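Local coordinates for protein alternansucrase (Leuconostoc mesenteroides, PDB 6HVG) that is a multidomain member of glycosyl hydrolase family 70 that holds a calcium ion and carries cell-wall-binding repeats on both sides of its central region, at residues A[765-770]-A[800-805]; A[759-764]-A[771-776]; A[1331-1336]-A[1341-1346]; A[1313-1318]-A[1354-1359]; A[460-465]-A[485-490]. All blocks are in the same frame, centred on the assembly; numbering follows the deposited sequence.

Interaction 1: A[765-770]-A[800-805]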
# COMPACT_ATOMS: atom_id res chain seq x y z
N ILE A 765 10.74 -3.35 11.46
CA ILE A 765 9.64 -4.16 12.00
C ILE A 765 10.18 -5.35 12.77
O ILE A 765 9.76 -5.64 13.89
CB ILE A 765 8.70 -4.66 10.86
CG1 ILE A 765 8.04 -3.46 10.16
CG2 ILE A 765 7.61 -5.56 11.42
CD1 ILE A 765 7.21 -3.78 8.93
N ASP A 766 11.14 -6.05 12.17
CA ASP A 766 11.75 -7.23 12.78
C ASP A 766 12.44 -6.94 14.11
O ASP A 766 12.54 -7.82 14.93
CB ASP A 766 12.76 -7.84 11.82
CG ASP A 766 12.90 -9.35 11.99
OD1 ASP A 766 11.87 -10.07 11.98
OD2 ASP A 766 14.05 -9.81 12.11
N HIS A 767 12.94 -5.72 14.30
CA HIS A 767 13.62 -5.33 15.54
C HIS A 767 12.72 -4.47 16.46
O HIS A 767 13.20 -3.81 17.39
CB HIS A 767 14.94 -4.60 15.21
CG HIS A 767 16.03 -5.52 14.75
ND1 HIS A 767 16.03 -6.10 13.50
CD2 HIS A 767 17.16 -5.95 15.36
CE1 HIS A 767 17.11 -6.86 13.37
NE2 HIS A 767 17.81 -6.78 14.48
N GLY A 768 11.41 -4.52 16.22
CA GLY A 768 10.43 -3.84 17.06
C GLY A 768 10.46 -2.32 17.05
O GLY A 768 9.92 -1.68 17.95
N ILE A 769 11.07 -1.72 16.03
CA ILE A 769 11.19 -0.27 15.96
C ILE A 769 9.88 0.38 15.49
O ILE A 769 9.51 1.45 15.94
CB ILE A 769 12.37 0.14 15.07
CG1 ILE A 769 13.63 -0.48 15.65
CG2 ILE A 769 12.47 1.67 15.01
CD1 ILE A 769 14.92 0.09 15.09
N ILE A 770 9.18 -0.31 14.60
CA ILE A 770 7.84 0.08 14.20
C ILE A 770 7.02 -1.19 14.12
O ILE A 770 7.57 -2.29 14.09
CB ILE A 770 7.82 0.77 12.84
CG1 ILE A 770 8.41 -0.15 11.76
CG2 ILE A 770 8.57 2.08 12.92
CD1 ILE A 770 8.39 0.44 10.37
N LYS A 800 21.18 -13.23 3.81
CA LYS A 800 20.60 -11.91 3.88
C LYS A 800 19.11 -12.02 4.15
O LYS A 800 18.38 -12.71 3.42
CB LYS A 800 20.86 -11.14 2.58
CG LYS A 800 22.29 -10.65 2.44
CD LYS A 800 22.70 -10.43 0.98
CE LYS A 800 24.21 -10.50 0.76
NZ LYS A 800 25.02 -9.97 1.90
N LYS A 801 18.67 -11.36 5.20
CA LYS A 801 17.28 -11.40 5.59
C LYS A 801 16.47 -10.30 4.88
O LYS A 801 15.38 -10.56 4.40
CB LYS A 801 17.13 -11.32 7.11
CG LYS A 801 15.81 -11.90 7.60
CD LYS A 801 15.56 -11.86 9.09
CE LYS A 801 14.14 -12.36 9.37
NZ LYS A 801 13.68 -12.13 10.76
N TYR A 802 17.02 -9.09 4.83
CA TYR A 802 16.33 -7.97 4.21
C TYR A 802 16.98 -7.61 2.89
O TYR A 802 16.28 -7.30 1.91
CB TYR A 802 16.36 -6.76 5.13
CG TYR A 802 16.18 -7.08 6.60
CD1 TYR A 802 14.98 -7.57 7.09
CD2 TYR A 802 17.23 -6.91 7.49
CE1 TYR A 802 14.82 -7.87 8.44
CE2 TYR A 802 17.09 -7.20 8.84
CZ TYR A 802 15.89 -7.69 9.32
OH TYR A 802 15.79 -7.97 10.67
N ASN A 803 18.30 -7.70 2.83
CA ASN A 803 19.07 -7.28 1.66
C ASN A 803 19.07 -8.29 0.50
O ASN A 803 18.69 -9.47 0.67
CB ASN A 803 20.52 -7.01 2.05
CG ASN A 803 20.68 -5.75 2.84
OD1 ASN A 803 21.20 -4.77 2.32
ND2 ASN A 803 20.20 -5.75 4.09
N ASP A 804 19.51 -7.80 -0.66
CA ASP A 804 19.57 -8.59 -1.88
C ASP A 804 20.87 -9.36 -2.03
O ASP A 804 21.96 -8.87 -1.70
CB ASP A 804 19.44 -7.68 -3.10
CG ASP A 804 18.01 -7.34 -3.44
OD1 ASP A 804 17.11 -7.67 -2.65
OD2 ASP A 804 17.78 -6.76 -4.51
N TYR A 805 20.74 -10.55 -2.60
CA TYR A 805 21.86 -11.44 -2.89
C TYR A 805 22.47 -11.10 -4.24
O TYR A 805 21.80 -10.58 -5.11
CB TYR A 805 21.39 -12.90 -2.92
CG TYR A 805 20.88 -13.41 -1.60
CD1 TYR A 805 21.75 -13.98 -0.67
CD2 TYR A 805 19.52 -13.34 -1.27
CE1 TYR A 805 21.29 -14.44 0.55
CE2 TYR A 805 19.06 -13.78 -0.04
CZ TYR A 805 19.95 -14.33 0.86
OH TYR A 805 19.48 -14.79 2.07
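Asp-766, the last helical residue of helix 757-766, meets Lys-801 and Tyr-802 of the loop 800-805 chiefly through OD2 of its carboxylate. With chi1 at -150° its CG swings clear of the backbone N and points across the gap. Asp-766 OD2 accepts from Tyr-802 OH at 2.9 Å, on the anti side and 29° out of the carboxylate plane. The extended Lys-801 chain arrives from the opposite direction, its NZ 2.7 Å from Asp-766 OD2 in a salt bridge, on the syn side but well out of that plane. Both donors lie on the same face of the carboxylate. Next along, His-767 turns its ring edge to the phenol: Tyr-802 OH lies in the imidazole plane, 3.2 Å from His-767 CE1. Gly-768, at positive phi, is the C-prime residue of a Schellman motif. In the loop, Asp-792 accepts from the backbone N of Lys-801 and Tyr-802, which fixes the backbone carrying both donors. Two donors on one oxygen, one cationic, would favour an ionised Asp-766 at this exposed helix end.

Interaction 2: A[759-764]-A[771-776]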
# COMPACT_ATOMS: atom_id res chain seq x y z
N PRO A 759 12.66 -3.68 2.27
CA PRO A 759 13.69 -4.19 3.17
C PRO A 759 14.05 -3.27 4.36
O PRO A 759 14.11 -3.74 5.50
CB PRO A 759 14.88 -4.37 2.25
CG PRO A 759 14.27 -4.72 0.93
CD PRO A 759 12.96 -4.00 0.86
N ILE A 760 14.28 -1.99 4.11
CA ILE A 760 14.63 -1.06 5.19
C ILE A 760 13.54 -1.05 6.28
O ILE A 760 13.85 -0.99 7.47
CB ILE A 760 14.96 0.35 4.66
CG1 ILE A 760 16.40 0.37 4.15
CG2 ILE A 760 14.81 1.42 5.72
CD1 ILE A 760 16.58 1.01 2.79
N ARG A 761 12.28 -1.11 5.88
CA ARG A 761 11.17 -1.12 6.85
C ARG A 761 10.99 -2.50 7.49
O ARG A 761 10.80 -2.59 8.70
CB ARG A 761 9.86 -0.63 6.21
CG ARG A 761 9.90 0.87 5.92
CD ARG A 761 8.64 1.39 5.27
NE ARG A 761 8.45 0.83 3.93
CZ ARG A 761 7.48 1.18 3.08
NH1 ARG A 761 6.60 2.10 3.42
NH2 ARG A 761 7.40 0.61 1.88
N LYS A 762 11.08 -3.58 6.71
CA LYS A 762 11.00 -4.95 7.27
C LYS A 762 12.03 -5.12 8.37
O LYS A 762 11.76 -5.75 9.38
CB LYS A 762 11.26 -6.03 6.21
CG LYS A 762 10.36 -5.97 4.99
CD LYS A 762 9.83 -7.33 4.54
CE LYS A 762 9.22 -7.27 3.12
NZ LYS A 762 10.20 -6.97 2.02
N ALA A 763 13.20 -4.53 8.18
CA ALA A 763 14.27 -4.57 9.19
C ALA A 763 13.84 -3.85 10.46
O ALA A 763 14.06 -4.35 11.56
CB ALA A 763 15.53 -3.95 8.63
N MET A 764 13.19 -2.70 10.32
CA MET A 764 12.70 -1.93 11.47
C MET A 764 11.60 -2.68 12.23
O MET A 764 11.57 -2.70 13.45
CB MET A 764 12.18 -0.56 11.02
CG MET A 764 13.28 0.29 10.42
SD MET A 764 12.76 1.85 9.69
CE MET A 764 12.33 2.81 11.17
N LYS A 771 5.71 -1.03 14.04
CA LYS A 771 4.83 -2.19 13.93
C LYS A 771 4.37 -2.43 12.49
O LYS A 771 4.39 -3.56 12.01
CB LYS A 771 3.65 -2.01 14.88
CG LYS A 771 4.15 -1.80 16.31
CD LYS A 771 3.02 -1.73 17.35
CE LYS A 771 3.57 -1.48 18.76
NZ LYS A 771 4.44 -0.27 18.87
N ASN A 772 4.01 -1.36 11.79
CA ASN A 772 3.46 -1.46 10.43
C ASN A 772 4.30 -0.70 9.41
O ASN A 772 4.94 0.29 9.74
CB ASN A 772 2.05 -0.87 10.38
CG ASN A 772 1.02 -1.75 11.05
OD1 ASN A 772 1.35 -2.62 11.84
ND2 ASN A 772 -0.24 -1.52 10.72
N MET A 773 4.23 -1.12 8.15
CA MET A 773 4.96 -0.46 7.06
C MET A 773 4.50 0.99 6.86
O MET A 773 5.31 1.87 6.49
CB MET A 773 4.82 -1.25 5.76
CG MET A 773 5.35 -2.68 5.86
SD MET A 773 7.10 -2.85 5.44
CE MET A 773 7.00 -2.92 3.65
N GLN A 774 3.22 1.26 7.13
CA GLN A 774 2.68 2.63 7.00
C GLN A 774 2.86 3.48 8.25
O GLN A 774 2.52 4.66 8.25
CB GLN A 774 1.20 2.61 6.66
CG GLN A 774 0.80 1.64 5.58
CD GLN A 774 0.30 0.33 6.13
OE1 GLN A 774 0.76 -0.14 7.16
NE2 GLN A 774 -0.65 -0.27 5.43
N ASP A 775 3.36 2.85 9.31
CA ASP A 775 3.65 3.52 10.57
C ASP A 775 4.60 4.71 10.35
O ASP A 775 5.49 4.65 9.51
CB ASP A 775 4.28 2.50 11.52
CG ASP A 775 3.64 2.47 12.89
OD1 ASP A 775 2.63 3.17 13.11
OD2 ASP A 775 4.17 1.70 13.74
N THR A 776 4.41 5.78 11.12
CA THR A 776 5.30 6.93 11.08
C THR A 776 6.54 6.66 11.92
O THR A 776 6.42 6.28 13.09
CB THR A 776 4.60 8.17 11.65
OG1 THR A 776 3.52 8.50 10.81
CG2 THR A 776 5.50 9.41 11.67
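Helix-to-loop packing joins Arg-761, on helix 757-766, to Met-773, in the loop that carries the chain on to helix 779-793; the contact is mostly apolar, with one weak polar component. The backbones approach to 6.2 Å between the CA atoms of Arg-761 and Met-773, and the two side chains cross at about a right angle. Near the helix, the thioether lies against the arginine stem, Met-773 SD being 3.6 Å from Arg-761 CB. Further out, the Met-773 methyl follows the guanidinium, with CE 4.0 Å from Arg-761 NE, while Met-773 CB lies over one face of that group. The methionine chain bends at both chi2 (-89°) and chi3 (-82°), which turns SD and CE across the arginine. Arg-761 NH1 also reaches Met-773 O at 3.3 Å, a weak hydrogen bond with an angle of only 127° at the hydrogen. Met-773 belongs to a type I turn, closed by Asp-775 N to Asn-772 O at 3.0 Å, and Lys-771 N donates to Asp-775 OD2 at 3.1 Å. The stronger polar partners of Arg-761 lie one turn back: a salt bridge from NH2 to Asp-758 and a bond from NE to Gln-757 O. The guanidinium is therefore oriented chiefly by its own helix, and the loop adds van der Waals cover and one weak, bent hydrogen bond to a carbonyl oxygen.

Interaction 3: A[1331-1336]-A[1341-1346]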
# COMPACT_ATOMS: atom_id res chain seq x y z
N TYR A 1331 -44.96 11.52 4.37
CA TYR A 1331 -45.61 10.52 5.20
C TYR A 1331 -44.80 9.24 5.29
O TYR A 1331 -44.33 8.73 4.29
CB TYR A 1331 -47.03 10.20 4.66
CG TYR A 1331 -48.05 11.28 4.97
CD1 TYR A 1331 -48.46 11.50 6.27
CD2 TYR A 1331 -48.57 12.10 3.97
CE1 TYR A 1331 -49.38 12.48 6.56
CE2 TYR A 1331 -49.48 13.09 4.26
CZ TYR A 1331 -49.88 13.28 5.55
OH TYR A 1331 -50.79 14.25 5.86
N MET A 1332 -44.66 8.73 6.50
CA MET A 1332 -44.03 7.45 6.76
C MET A 1332 -44.70 6.37 5.94
O MET A 1332 -45.92 6.35 5.82
CB MET A 1332 -44.16 7.13 8.25
CG MET A 1332 -43.63 5.81 8.70
SD MET A 1332 -43.98 5.47 10.43
CE MET A 1332 -42.96 6.70 11.22
N VAL A 1333 -43.91 5.47 5.37
CA VAL A 1333 -44.44 4.33 4.62
C VAL A 1333 -44.69 3.21 5.59
O VAL A 1333 -43.83 2.90 6.42
CB VAL A 1333 -43.43 3.87 3.53
CG1 VAL A 1333 -43.80 2.50 2.97
CG2 VAL A 1333 -43.34 4.92 2.42
N ARG A 1334 -45.87 2.59 5.48
CA ARG A 1334 -46.29 1.54 6.41
C ARG A 1334 -47.11 0.50 5.66
O ARG A 1334 -47.87 0.85 4.78
CB ARG A 1334 -47.18 2.16 7.50
CG ARG A 1334 -46.55 3.33 8.27
CD ARG A 1334 -47.47 3.86 9.37
NE ARG A 1334 -48.60 4.56 8.78
CZ ARG A 1334 -49.88 4.36 9.10
NH1 ARG A 1334 -50.23 3.51 10.05
NH2 ARG A 1334 -50.80 5.05 8.45
N SER A 1335 -47.00 -0.76 6.04
CA SER A 1335 -47.75 -1.80 5.36
C SER A 1335 -49.20 -1.81 5.82
O SER A 1335 -49.50 -1.63 7.00
CB SER A 1335 -47.10 -3.18 5.57
OG SER A 1335 -47.18 -3.61 6.92
N GLN A 1336 -50.09 -2.03 4.86
CA GLN A 1336 -51.52 -2.07 5.11
C GLN A 1336 -51.91 -3.54 5.20
O GLN A 1336 -51.16 -4.39 4.76
CB GLN A 1336 -52.26 -1.39 3.96
CG GLN A 1336 -51.74 0.02 3.67
CD GLN A 1336 -51.94 0.99 4.84
OE1 GLN A 1336 -52.96 0.94 5.54
NE2 GLN A 1336 -50.96 1.87 5.06
N PRO A 1341 -46.00 -5.75 1.98
CA PRO A 1341 -45.17 -4.87 2.80
C PRO A 1341 -43.90 -4.42 2.11
O PRO A 1341 -43.32 -3.43 2.52
CB PRO A 1341 -44.84 -5.71 4.04
CG PRO A 1341 -45.09 -7.13 3.64
CD PRO A 1341 -46.14 -7.09 2.58
N ILE A 1342 -43.48 -5.13 1.07
CA ILE A 1342 -42.27 -4.78 0.34
C ILE A 1342 -42.52 -3.59 -0.56
O ILE A 1342 -43.42 -3.62 -1.37
CB ILE A 1342 -41.80 -5.94 -0.57
CG1 ILE A 1342 -41.44 -7.18 0.27
CG2 ILE A 1342 -40.60 -5.54 -1.39
CD1 ILE A 1342 -41.28 -8.45 -0.54
N ARG A 1343 -41.71 -2.56 -0.41
CA ARG A 1343 -41.84 -1.36 -1.22
C ARG A 1343 -40.53 -1.01 -1.87
O ARG A 1343 -39.47 -1.11 -1.26
CB ARG A 1343 -42.31 -0.17 -0.37
CG ARG A 1343 -42.82 1.04 -1.19
CD ARG A 1343 -42.93 2.26 -0.31
NE ARG A 1343 -43.55 3.46 -0.88
CZ ARG A 1343 -42.89 4.39 -1.56
NH1 ARG A 1343 -41.61 4.24 -1.88
NH2 ARG A 1343 -43.52 5.46 -1.96
N THR A 1344 -40.62 -0.57 -3.12
CA THR A 1344 -39.49 -0.07 -3.87
C THR A 1344 -39.34 1.39 -3.57
O THR A 1344 -40.26 2.14 -3.77
CB THR A 1344 -39.74 -0.24 -5.37
OG1 THR A 1344 -39.81 -1.63 -5.67
CG2 THR A 1344 -38.65 0.41 -6.20
N VAL A 1345 -38.16 1.79 -3.12
CA VAL A 1345 -37.88 3.16 -2.77
C VAL A 1345 -36.89 3.80 -3.75
O VAL A 1345 -35.83 3.26 -3.97
CB VAL A 1345 -37.29 3.23 -1.32
CG1 VAL A 1345 -37.03 4.67 -0.90
CG2 VAL A 1345 -38.22 2.55 -0.33
N GLU A 1346 -37.25 4.95 -4.30
CA GLU A 1346 -36.35 5.82 -5.08
C GLU A 1346 -36.18 7.18 -4.40
O GLU A 1346 -37.12 7.94 -4.38
CB GLU A 1346 -36.93 6.02 -6.49
CG GLU A 1346 -36.77 4.80 -7.40
CD GLU A 1346 -37.44 4.98 -8.78
OE1 GLU A 1346 -38.50 5.64 -8.87
OE2 GLU A 1346 -36.90 4.48 -9.79
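Ser-1335 and Pro-1341 mark where the two backbones come together, with CA atoms 4.8 Å apart; from there the chains run in opposite senses and diverge, reaching 8.6 Å between the CA atoms of Val-1333 and Arg-1343. At that wider spacing side chains make the contact. Val-1333 and Arg-1343 both point across the gap, and the arginine is extended from CG to NE, its CG trans to the backbone N (chi1 -165°). Both valine methyls meet it: Val-1333 CG1 lies 3.4 Å from Arg-1343 CD, and Val-1333 CG2, 3.6 Å from Arg-1343 NE, rests over one face of the guanidinium. At the narrow end, Ser-1335 CB packs on Pro-1341 CB at 3.7 Å. Backbone bonds tie each segment to a different strand. Val-1333 bonds to Tyr-1325 of strand 1323-1326, whereas Arg-1343 and Val-1345 pair with Tyr-1356 and Gly-1354 of strand 1354-1357. The loop 1331-1336, bonded to strand 1323-1326 of one hairpin, therefore lies against strand 1342-1345 of the next.

Interaction 4: A[1313-1318]-A[1354-1359]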
# COMPACT_ATOMS: atom_id res chain seq x y z
N ASP A 1313 -39.01 12.44 1.53
CA ASP A 1313 -38.13 11.71 0.62
C ASP A 1313 -36.78 11.48 1.30
O ASP A 1313 -35.75 11.96 0.84
CB ASP A 1313 -38.01 12.48 -0.69
CG ASP A 1313 -37.22 11.73 -1.75
OD1 ASP A 1313 -37.21 10.48 -1.73
OD2 ASP A 1313 -36.65 12.44 -2.63
N THR A 1314 -36.83 10.79 2.42
CA THR A 1314 -35.65 10.58 3.24
C THR A 1314 -35.86 9.46 4.23
O THR A 1314 -36.99 9.17 4.61
CB THR A 1314 -35.28 11.85 4.00
OG1 THR A 1314 -33.96 11.74 4.50
CG2 THR A 1314 -36.21 12.07 5.17
N PHE A 1315 -34.77 8.84 4.64
CA PHE A 1315 -34.80 7.81 5.68
C PHE A 1315 -34.49 8.47 7.02
O PHE A 1315 -33.68 9.37 7.08
CB PHE A 1315 -33.76 6.73 5.37
CG PHE A 1315 -34.21 5.73 4.35
CD1 PHE A 1315 -34.06 5.96 2.99
CD2 PHE A 1315 -34.78 4.54 4.76
CE1 PHE A 1315 -34.46 5.01 2.06
CE2 PHE A 1315 -35.18 3.59 3.84
CZ PHE A 1315 -35.04 3.83 2.50
N ILE A 1316 -35.16 8.04 8.07
CA ILE A 1316 -35.03 8.66 9.39
C ILE A 1316 -34.96 7.57 10.44
O ILE A 1316 -35.68 6.56 10.36
CB ILE A 1316 -36.26 9.55 9.73
CG1 ILE A 1316 -36.35 10.77 8.80
CG2 ILE A 1316 -36.19 10.03 11.18
CD1 ILE A 1316 -35.29 11.84 9.04
N GLU A 1317 -34.07 7.77 11.39
CA GLU A 1317 -33.88 6.82 12.48
C GLU A 1317 -34.37 7.43 13.79
O GLU A 1317 -33.99 8.54 14.13
CB GLU A 1317 -32.39 6.48 12.62
CG GLU A 1317 -32.10 5.42 13.68
CD GLU A 1317 -30.63 5.18 13.91
OE1 GLU A 1317 -29.80 5.97 13.41
OE2 GLU A 1317 -30.32 4.18 14.60
N ASP A 1318 -35.18 6.68 14.54
CA ASP A 1318 -35.67 7.17 15.81
C ASP A 1318 -34.67 6.94 16.94
O ASP A 1318 -33.59 6.42 16.71
CB ASP A 1318 -37.09 6.62 16.13
CG ASP A 1318 -37.10 5.17 16.62
OD1 ASP A 1318 -36.13 4.70 17.24
OD2 ASP A 1318 -38.14 4.51 16.40
N GLY A 1354 -33.60 0.85 -3.55
CA GLY A 1354 -33.73 -0.58 -3.35
C GLY A 1354 -35.12 -0.97 -2.90
O GLY A 1354 -36.01 -0.13 -2.83
N ASN A 1355 -35.30 -2.26 -2.58
CA ASN A 1355 -36.56 -2.78 -2.07
C ASN A 1355 -36.49 -3.01 -0.58
O ASN A 1355 -35.66 -3.76 -0.09
CB ASN A 1355 -36.94 -4.09 -2.76
CG ASN A 1355 -37.44 -3.87 -4.19
OD1 ASN A 1355 -37.88 -2.78 -4.55
ND2 ASN A 1355 -37.33 -4.90 -5.01
N TYR A 1356 -37.42 -2.37 0.13
CA TYR A 1356 -37.47 -2.43 1.58
C TYR A 1356 -38.73 -3.11 2.08
O TYR A 1356 -39.69 -3.23 1.33
CB TYR A 1356 -37.39 -1.02 2.12
CG TYR A 1356 -36.06 -0.37 1.88
CD1 TYR A 1356 -35.74 0.24 0.66
CD2 TYR A 1356 -35.09 -0.37 2.88
CE1 TYR A 1356 -34.50 0.85 0.47
CE2 TYR A 1356 -33.85 0.22 2.69
CZ TYR A 1356 -33.58 0.84 1.50
OH TYR A 1356 -32.37 1.42 1.34
N TYR A 1357 -38.70 -3.57 3.32
CA TYR A 1357 -39.85 -4.18 3.96
C TYR A 1357 -40.29 -3.35 5.19
O TYR A 1357 -39.65 -3.39 6.23
CB TYR A 1357 -39.46 -5.58 4.40
CG TYR A 1357 -40.59 -6.50 4.84
CD1 TYR A 1357 -41.24 -6.31 6.04
CD2 TYR A 1357 -40.95 -7.60 4.09
CE1 TYR A 1357 -42.25 -7.18 6.45
CE2 TYR A 1357 -41.94 -8.48 4.50
CZ TYR A 1357 -42.59 -8.27 5.67
OH TYR A 1357 -43.58 -9.15 6.06
N PHE A 1358 -41.35 -2.55 5.05
CA PHE A 1358 -41.84 -1.75 6.19
C PHE A 1358 -43.03 -2.39 6.88
O PHE A 1358 -43.94 -2.87 6.22
CB PHE A 1358 -42.20 -0.34 5.75
CG PHE A 1358 -41.08 0.39 5.12
CD1 PHE A 1358 -40.04 0.83 5.92
CD2 PHE A 1358 -41.02 0.62 3.77
CE1 PHE A 1358 -38.95 1.52 5.39
CE2 PHE A 1358 -39.94 1.30 3.22
CZ PHE A 1358 -38.89 1.74 4.03
N MET A 1359 -43.02 -2.37 8.21
CA MET A 1359 -44.05 -3.05 8.98
C MET A 1359 -45.28 -2.15 9.13
O MET A 1359 -45.30 -1.04 8.62
CB MET A 1359 -43.47 -3.49 10.32
CG MET A 1359 -42.23 -4.38 10.14
SD MET A 1359 -41.89 -5.33 11.63
CE MET A 1359 -40.17 -5.06 11.97
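One face of the Tyr-1356 ring carries the tip of Phe-1315, whose CZ stands 3.5 Å above the plane and is displaced toward the rim. The edge of the Phe-1358 ring also faces this phenylalanine, with Phe-1358 CZ 4.2 Å from Phe-1315 CE2. These aromatics join two successive beta hairpins, strands 1314-1317 and 1323-1326 with strands 1342-1345 and 1354-1357, an arrangement consistent with the hairpin repeats of choline-binding-type modules; the first segment falls within a putative cell-wall-binding repeat. The Phe-1315 and Tyr-1356 side chains come from opposite directions, and their rings are set obliquely, planes at 47° and centroids 4.9 Å apart. On the second segment, Tyr-1356 and Phe-1358 alternate with Tyr-1357, so both point toward Phe-1315. Val-1345 touches all three rings, and Tyr-1325 meets Phe-1315; the three residues are buried, and their meeting surfaces are aromatic and aliphatic. At the start of the first segment, Asp-1313 and Thr-1314 both face Phe-1326 in a G1 beta bulge. Tyr-1356 OH, hydrogen-bonded to Arg-1352 O, lies 3.8 Å from Phe-1315 CZ.

Interaction 5: A[460-465]-A[485-490]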
# COMPACT_ATOMS: atom_id res chain seq x y z
N LYS A 460 -16.46 15.82 31.90
CA LYS A 460 -15.36 16.74 32.04
C LYS A 460 -15.58 17.79 33.09
O LYS A 460 -14.87 18.80 33.12
CB LYS A 460 -15.05 17.38 30.69
CG LYS A 460 -14.45 16.41 29.69
CD LYS A 460 -13.63 17.15 28.63
CE LYS A 460 -12.93 16.22 27.63
NZ LYS A 460 -11.84 16.87 26.82
N GLY A 461 -16.50 17.51 34.01
CA GLY A 461 -16.73 18.36 35.18
C GLY A 461 -17.78 19.44 35.01
O GLY A 461 -17.95 20.28 35.88
N LEU A 462 -18.50 19.39 33.89
CA LEU A 462 -19.44 20.44 33.55
C LEU A 462 -20.83 20.27 34.11
O LEU A 462 -21.64 21.16 33.99
CB LEU A 462 -19.51 20.61 32.05
CG LEU A 462 -18.27 21.38 31.56
CD1 LEU A 462 -18.04 21.34 30.06
CD2 LEU A 462 -18.34 22.84 32.03
N GLY A 463 -21.11 19.14 34.72
CA GLY A 463 -22.32 19.00 35.49
C GLY A 463 -22.50 17.59 35.95
O GLY A 463 -21.55 16.79 35.89
N ILE A 464 -23.72 17.29 36.39
CA ILE A 464 -24.11 15.93 36.75
C ILE A 464 -23.71 15.02 35.61
O ILE A 464 -24.02 15.30 34.47
CB ILE A 464 -25.62 15.78 36.97
CG1 ILE A 464 -26.17 16.93 37.84
CG2 ILE A 464 -25.92 14.41 37.58
CD1 ILE A 464 -27.60 16.75 38.30
N THR A 465 -22.99 13.95 35.92
CA THR A 465 -22.61 13.01 34.88
C THR A 465 -23.89 12.31 34.50
O THR A 465 -24.64 11.89 35.37
CB THR A 465 -21.51 12.05 35.35
OG1 THR A 465 -20.29 12.80 35.53
CG2 THR A 465 -21.26 10.93 34.32
N GLN A 485 -24.49 24.55 29.32
CA GLN A 485 -24.14 25.89 28.82
C GLN A 485 -23.74 26.81 29.96
O GLN A 485 -22.74 27.51 29.88
CB GLN A 485 -25.29 26.52 28.01
CG GLN A 485 -25.01 27.97 27.60
CD GLN A 485 -26.02 28.54 26.62
OE1 GLN A 485 -26.92 27.84 26.17
NE2 GLN A 485 -25.86 29.82 26.29
N THR A 486 -24.54 26.79 31.03
CA THR A 486 -24.26 27.58 32.21
C THR A 486 -22.85 27.21 32.72
O THR A 486 -21.97 28.06 32.86
CB THR A 486 -25.38 27.38 33.28
OG1 THR A 486 -26.58 28.01 32.83
CG2 THR A 486 -24.97 27.95 34.64
N ALA A 487 -22.62 25.93 32.95
CA ALA A 487 -21.33 25.46 33.43
C ALA A 487 -20.19 25.89 32.53
O ALA A 487 -19.10 26.18 33.02
CB ALA A 487 -21.34 23.94 33.58
N ILE A 488 -20.43 25.90 31.23
CA ILE A 488 -19.42 26.35 30.29
C ILE A 488 -19.06 27.81 30.54
O ILE A 488 -17.88 28.17 30.56
CB ILE A 488 -19.87 26.14 28.82
CG1 ILE A 488 -19.75 24.65 28.45
CG2 ILE A 488 -19.00 26.95 27.84
CD1 ILE A 488 -20.47 24.27 27.18
N GLU A 489 -20.06 28.65 30.73
CA GLU A 489 -19.80 30.08 30.89
C GLU A 489 -19.05 30.37 32.19
O GLU A 489 -18.32 31.37 32.28
CB GLU A 489 -21.09 30.88 30.82
CG GLU A 489 -21.84 30.75 29.49
CD GLU A 489 -21.18 31.48 28.32
OE1 GLU A 489 -20.00 31.86 28.41
OE2 GLU A 489 -21.87 31.63 27.29
N GLN A 490 -19.23 29.49 33.18
CA GLN A 490 -18.52 29.59 34.45
C GLN A 490 -17.03 29.26 34.36
O GLN A 490 -16.20 29.95 34.96
CB GLN A 490 -19.19 28.69 35.50
CG GLN A 490 -20.55 29.19 35.97
CD GLN A 490 -21.31 28.16 36.78
OE1 GLN A 490 -20.88 27.01 36.90
NE2 GLN A 490 -22.46 28.56 37.33
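Leu-462 puts its two methyls onto adjacent residues of helix 474-495, Ala-487 and Ile-488. Leu-462 CD2 takes the nearer position, 3.6 Å from Ala-487 CB. The other branch, Leu-462 CD1, reaches Ile-488 CG1 at 4.1 Å, and these two side chains meet at a slant. The fork is aimed by chi1 (-77°), which sets CG trans to the carbonyl carbon, together with a nearly trans chi2 (166°). The two backbones come to 5.4 Å between the CA atoms of Leu-462 and Ala-487. In the next shell, Met-457 packs on Leu-462 from within its own helix, while Tyr-453 of that helix and Met-441 touch Ile-488. Gly-463, with positive phi, is the first residue to leave helical geometry, and the turn at 460-462 is wider than an alpha turn and weakly bonded. The receiving helix is regular by contrast, with Glu-489 N bonded to Gln-485 O at 3.0 Å. Farther out, a salt bridge from Glu-489 to Arg-437 and a bond from Gln-485 to Asn-393 tie the reverse side of that helix to other parts of the chain. The result is a helix C-terminal end resting on the flank of the next helix in sequence, plain apolar packing probably within the helical domain IV known in family 70 enzymes.

Interactions 1 and 2 share helix 757-766 and touch, their centres 9 Å apart: Ile-765 CD1 meets Met-773 SD at 3.6 Å. Interaction 1 is exposed and ionic, interaction 2 partly buried and mainly apolar. Interactions 3 and 4 form a second pair, centres 7 Å apart, joined by the neighbouring strands 1342-1345 and 1354-1357 of one sheet. There the buried aromatics of interaction 4 give way to aliphatic and arginine packing in the partly buried interaction 3. Interaction 5 stands apart, its nearest neighbour interaction 4 about 21 Å away by nearest atoms; it is buried and purely apolar, joining two helices where interaction 4 joins hairpins.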